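Local coordinates for protein indole-3-pyruvate decarboxylase (Azospirillum brasilense, PDB 2NXW) that decarboxylates indole-3-pyruvate to indole-3-acetaldehyde on the route to auxin, using thiamine diphosphate and a metal ion, at residues A[258-263]-A[413-418]; A[108-113]-A[297-302]. All coordinates share one frame; numbering follows the deposited sequence.

Interaction 1 of 2, residues A[258-263]-A[413-418]; sequences MGRGLL and AGLMAP
The CA atoms of Arg260 and Leu415 lie 7.8 Å apart, as the type II turn from Gly259 to Leu262 faces the short strand 415-416. At this separation the main chains meet through water 1, which accepts from Leu415 N at 2.9 Å and lies 3.1 Å from Arg260 O, to which it probably donates. Beside this bridge the Arg260 side chain leaves with CG anti to the backbone N (chi1 -171°) and runs extended from CG to NE, which carries its guanidinium across to the leucine. There Leu415 CD2 lies over one face of the planar group, 4.1 Å from Arg260 CZ, while Leu415 CB packs 3.5 Å from Arg260 NH1. The charge is met by Asp412 in a salt bridge, so the leucine covers a guanidinium whose NH1 is already paired. Farther along, Met258 bends at chi2 (-84°) and sets its terminal CE 3.5 Å from Ala417 O, a van der Waals approach. Strand 415-416 is an edge strand of the parallel C-terminal sheet in this chain; the contact thus joins the central domain to the C-terminal cofactor-binding domain, in the three-domain architecture of thiamine diphosphate-dependent decarboxylases.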
loop_
_atom_site.group_PDB
_atom_site.type_symbol
_atom_site.label_atom_id
_atom_site.label_comp_id
_atom_site.label_asym_id
_atom_site.label_seq_id
_atom_site.Cartn_x
_atom_site.Cartn_y
_atom_site.Cartn_z
ATOM N N MET A 258 14.293 -24.247 -14.964
ATOM C CA MET A 258 15.470 -24.025 -14.131
ATOM C C MET A 258 16.069 -25.324 -13.603
ATOM O O MET A 258 17.151 -25.314 -13.011
ATOM C CB MET A 258 15.137 -23.100 -12.961
ATOM C CG MET A 258 14.751 -21.693 -13.372
ATOM S SD MET A 258 16.157 -20.580 -13.649
ATOM C CE MET A 258 15.451 -19.395 -14.854
ATOM N N GLY A 259 15.371 -26.437 -13.814
ATOM C CA GLY A 259 15.897 -27.718 -13.379
ATOM C C GLY A 259 16.429 -28.503 -14.572
ATOM O O GLY A 259 16.890 -29.630 -14.420
ATOM N N ARG A 260 16.367 -27.897 -15.758
ATOM C CA ARG A 260 16.812 -28.540 -16.994
ATOM C C ARG A 260 18.232 -29.090 -16.889
ATOM O O ARG A 260 19.160 -28.374 -16.517
ATOM C CB ARG A 260 16.711 -27.536 -18.150
ATOM C CG ARG A 260 16.928 -28.090 -19.557
ATOM C CD ARG A 260 16.384 -27.079 -20.574
ATOM N NE ARG A 260 16.727 -27.368 -21.967
ATOM C CZ ARG A 260 17.940 -27.205 -22.488
ATOM N NH1 ARG A 260 18.933 -26.761 -21.731
ATOM N NH2 ARG A 260 18.156 -27.459 -23.774
ATOM N N GLY A 261 18.397 -30.372 -17.207
ATOM C CA GLY A 261 19.713 -30.980 -17.135
ATOM C C GLY A 261 19.929 -31.832 -15.898
ATOM O O GLY A 261 20.790 -32.711 -15.882
ATOM N N LEU A 262 19.156 -31.574 -14.849
ATOM C CA LEU A 262 19.286 -32.344 -13.613
ATOM C C LEU A 262 18.874 -33.803 -13.838
ATOM O O LEU A 262 17.958 -34.083 -14.607
ATOM C CB LEU A 262 18.413 -31.721 -12.515
ATOM C CG LEU A 262 18.856 -30.367 -11.953
ATOM C CD1 LEU A 262 17.783 -29.837 -10.997
ATOM C CD2 LEU A 262 20.202 -30.514 -11.246
ATOM N N LEU A 263 19.556 -34.719 -13.158
ATOM C CA LEU A 263 19.277 -36.154 -13.251
ATOM C C LEU A 263 19.454 -36.758 -14.643
ATOM O O LEU A 263 18.954 -37.852 -14.915
ATOM C CB LEU A 263 17.859 -36.465 -12.742
ATOM C CG LEU A 263 17.728 -36.696 -11.227
ATOM C CD1 LEU A 263 18.097 -35.438 -10.453
ATOM C CD2 LEU A 263 16.304 -37.126 -10.915
ATOM N N ALA A 413 25.876 -27.730 -22.242
ATOM C CA ALA A 413 26.512 -28.202 -21.017
ATOM C C ALA A 413 25.961 -27.254 -19.961
ATOM O O ALA A 413 26.687 -26.750 -19.095
ATOM C CB ALA A 413 28.037 -28.069 -21.118
ATOM N N GLY A 414 24.656 -27.017 -20.054
ATOM C CA GLY A 414 23.974 -26.110 -19.153
ATOM C C GLY A 414 23.422 -24.941 -19.957
ATOM O O GLY A 414 23.994 -24.564 -20.981
ATOM N N LEU A 415 22.304 -24.387 -19.499
ATOM C CA LEU A 415 21.660 -23.240 -20.143
ATOM C C LEU A 415 21.314 -22.252 -19.041
ATOM O O LEU A 415 20.614 -22.591 -18.082
ATOM C CB LEU A 415 20.384 -23.666 -20.873
ATOM C CG LEU A 415 19.539 -22.531 -21.471
ATOM C CD1 LEU A 415 20.374 -21.731 -22.485
ATOM C CD2 LEU A 415 18.290 -23.115 -22.132
ATOM N N MET A 416 21.802 -21.028 -19.184
ATOM C CA MET A 416 21.577 -19.978 -18.202
ATOM C C MET A 416 20.802 -18.872 -18.911
ATOM O O MET A 416 21.288 -18.315 -19.888
ATOM C CB MET A 416 22.942 -19.474 -17.743
ATOM C CG MET A 416 22.958 -18.565 -16.582
ATOM S SD MET A 416 24.684 -18.083 -16.406
ATOM C CE MET A 416 25.392 -19.554 -15.713
ATOM N N ALA A 417 19.605 -18.546 -18.436
ATOM C CA ALA A 417 18.810 -17.521 -19.118
ATOM C C ALA A 417 17.710 -17.022 -18.206
ATOM O O ALA A 417 17.374 -17.674 -17.216
ATOM C CB ALA A 417 18.191 -18.118 -20.383
ATOM N N PRO A 418 17.134 -15.854 -18.522
ATOM C CA PRO A 418 16.052 -15.303 -17.690
ATOM C C PRO A 418 14.724 -15.955 -18.099
ATOM O O PRO A 418 13.773 -15.282 -18.507
ATOM C CB PRO A 418 16.118 -13.807 -17.998
ATOM C CG PRO A 418 16.529 -13.786 -19.437
ATOM C CD PRO A 418 17.578 -14.876 -19.536
HETATM O O HOH W 1 20.738 -25.906 -17.532
#

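Interaction 2 of 2, residues A[108-113]-A[297-302]; sequences AEKSPV and GAILSD
Ile299 overlaps the aliphatic start of Lys110 and the backbone just before it, with its CD1 methyl making the closest approaches. CD1 lies 3.8 Å from Lys110 CG, and Ile299 CG1 follows at 4.0 Å from the same carbon, so the two side chains pass alongside each other in opposite directions. The same methyl reaches 3.4 Å from Ala108 O and 3.9 Å from Glu109 CA, evidence that it packs against the main chain as well as against the lysine. With CG1 anti to its own carbonyl carbon (chi1 -77°) and CD1 extended beyond it (chi2 168°), the longer branch of Ile299 puts its CD1 end against 108-110. Lys110 instead folds at chi2 (-87°) and chi3, leaving its methylenes beside the isoleucine while NZ hydrogen-bonds to Gln175 O and forms salt bridges with Glu232 and Asp322. The ammonium end of this buried lysine thus has three polar partners away from the nonpolar overlap. Lys110 is also the C-prime residue of the Schellman motif that ends helix 100-108. Leu129 of the second subunit packs on Ala108 and Ile299, and Phe321 of strand 317-321 touches Ile299, placing the contact between that helix end and the loop following strand 292-296.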
loop_
_atom_site.group_PDB
_atom_site.type_symbol
_atom_site.label_atom_id
_atom_site.label_comp_id
_atom_site.label_asym_id
_atom_site.label_seq_id
_atom_site.Cartn_x
_atom_site.Cartn_y
_atom_site.Cartn_z
ATOM N N ALA A 108 14.124 -13.028 -8.518
ATOM C CA ALA A 108 13.091 -13.771 -9.206
ATOM C C ALA A 108 13.498 -15.197 -9.559
ATOM O O ALA A 108 12.659 -16.100 -9.564
ATOM C CB ALA A 108 12.685 -13.020 -10.482
ATOM N N GLU A 109 14.778 -15.398 -9.866
ATOM C CA GLU A 109 15.239 -16.719 -10.263
ATOM C C GLU A 109 16.105 -17.433 -9.232
ATOM O O GLU A 109 16.898 -18.318 -9.563
ATOM C CB GLU A 109 15.897 -16.628 -11.652
ATOM C CG GLU A 109 14.838 -16.137 -12.670
ATOM C CD GLU A 109 15.300 -16.012 -14.109
ATOM O OE1 GLU A 109 16.512 -15.893 -14.365
ATOM O OE2 GLU A 109 14.416 -16.008 -15.000
ATOM N N LYS A 110 15.919 -17.033 -7.978
ATOM C CA LYS A 110 16.594 -17.672 -6.844
ATOM C C LYS A 110 18.115 -17.776 -6.955
ATOM O O LYS A 110 18.686 -18.847 -6.757
ATOM C CB LYS A 110 15.986 -19.069 -6.635
ATOM C CG LYS A 110 14.514 -19.051 -6.175
ATOM C CD LYS A 110 14.366 -18.963 -4.660
ATOM C CE LYS A 110 14.615 -20.314 -4.018
ATOM N NZ LYS A 110 14.324 -20.321 -2.541
ATOM N N SER A 111 18.764 -16.652 -7.242
ATOM C CA SER A 111 20.226 -16.618 -7.363
ATOM C C SER A 111 20.735 -15.661 -6.287
ATOM O O SER A 111 20.363 -14.481 -6.263
ATOM C CB SER A 111 20.636 -16.125 -8.754
ATOM O OG SER A 111 22.046 -16.154 -8.884
ATOM N N PRO A 112 21.597 -16.155 -5.384
ATOM C CA PRO A 112 22.135 -15.341 -4.292
ATOM C C PRO A 112 23.249 -14.370 -4.623
ATOM O O PRO A 112 24.437 -14.667 -4.430
ATOM C CB PRO A 112 22.560 -16.392 -3.273
ATOM C CG PRO A 112 23.117 -17.456 -4.138
ATOM C CD PRO A 112 22.093 -17.543 -5.291
ATOM N N VAL A 113 22.858 -13.206 -5.124
ATOM C CA VAL A 113 23.817 -12.164 -5.439
ATOM C C VAL A 113 23.965 -11.286 -4.210
ATOM O O VAL A 113 22.977 -10.773 -3.678
ATOM C CB VAL A 113 23.347 -11.278 -6.626
ATOM C CG1 VAL A 113 24.273 -10.075 -6.775
ATOM C CG2 VAL A 113 23.335 -12.102 -7.918
ATOM N N GLY A 297 11.105 -27.961 -5.079
ATOM C CA GLY A 297 11.906 -26.745 -5.190
ATOM C C GLY A 297 11.543 -25.780 -6.299
ATOM O O GLY A 297 12.390 -24.986 -6.718
ATOM N N ALA A 298 10.284 -25.793 -6.726
ATOM C CA ALA A 298 9.838 -24.966 -7.845
ATOM C C ALA A 298 9.387 -23.538 -7.582
ATOM O O ALA A 298 8.738 -23.242 -6.588
ATOM C CB ALA A 298 8.721 -25.694 -8.575
ATOM N N ILE A 299 9.744 -22.655 -8.509
ATOM C CA ILE A 299 9.289 -21.276 -8.463
ATOM C C ILE A 299 7.918 -21.370 -9.133
ATOM O O ILE A 299 7.785 -22.022 -10.172
ATOM C CB ILE A 299 10.197 -20.366 -9.320
ATOM C CG1 ILE A 299 11.493 -20.086 -8.565
ATOM C CG2 ILE A 299 9.467 -19.077 -9.687
ATOM C CD1 ILE A 299 12.569 -19.461 -9.415
ATOM N N LEU A 300 6.902 -20.763 -8.530
ATOM C CA LEU A 300 5.564 -20.766 -9.120
ATOM C C LEU A 300 5.281 -19.363 -9.635
ATOM O O LEU A 300 5.298 -18.406 -8.863
ATOM C CB LEU A 300 4.508 -21.151 -8.082
ATOM C CG LEU A 300 4.373 -22.635 -7.754
ATOM C CD1 LEU A 300 3.201 -22.839 -6.801
ATOM C CD2 LEU A 300 4.143 -23.423 -9.041
ATOM N N SER A 301 5.017 -19.243 -10.933
ATOM C CA SER A 301 4.757 -17.940 -11.543
ATOM C C SER A 301 4.050 -18.088 -12.885
ATOM O O SER A 301 4.142 -19.128 -13.528
ATOM C CB SER A 301 6.084 -17.199 -11.744
ATOM O OG SER A 301 5.931 -16.066 -12.585
ATOM N N ASP A 302 3.354 -17.038 -13.313
ATOM C CA ASP A 302 2.647 -17.079 -14.587
ATOM C C ASP A 302 3.479 -16.526 -15.744
ATOM O O ASP A 302 2.972 -16.375 -16.857
ATOM C CB ASP A 302 1.338 -16.293 -14.493
ATOM C CG ASP A 302 0.519 -16.668 -13.276
ATOM O OD1 ASP A 302 0.295 -17.877 -13.051
ATOM O OD2 ASP A 302 0.090 -15.750 -12.546
#

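Overall arrangement
From the N terminus the chain reaches 108-113, then 258-263, 297-302 and 413-418, so the loops closed by the two interactions cross. Interaction 2 closes the first, over 183 intervening residues, and ties the N-terminal domain to the central one. Interaction 1 starts within that loop and ends beyond it, spanning 149 residues to join the central and C-terminal domains. Their centres lie 13 Å apart, and they touch at Glu109: its CD is 3.5 Å from Met258 CE, and its OE2 is 3.1 Å from Pro418 C. Arg80 pairs with Glu109 and bonds weakly to Ala417 O, bringing helix 68-82 into the three-domain junction.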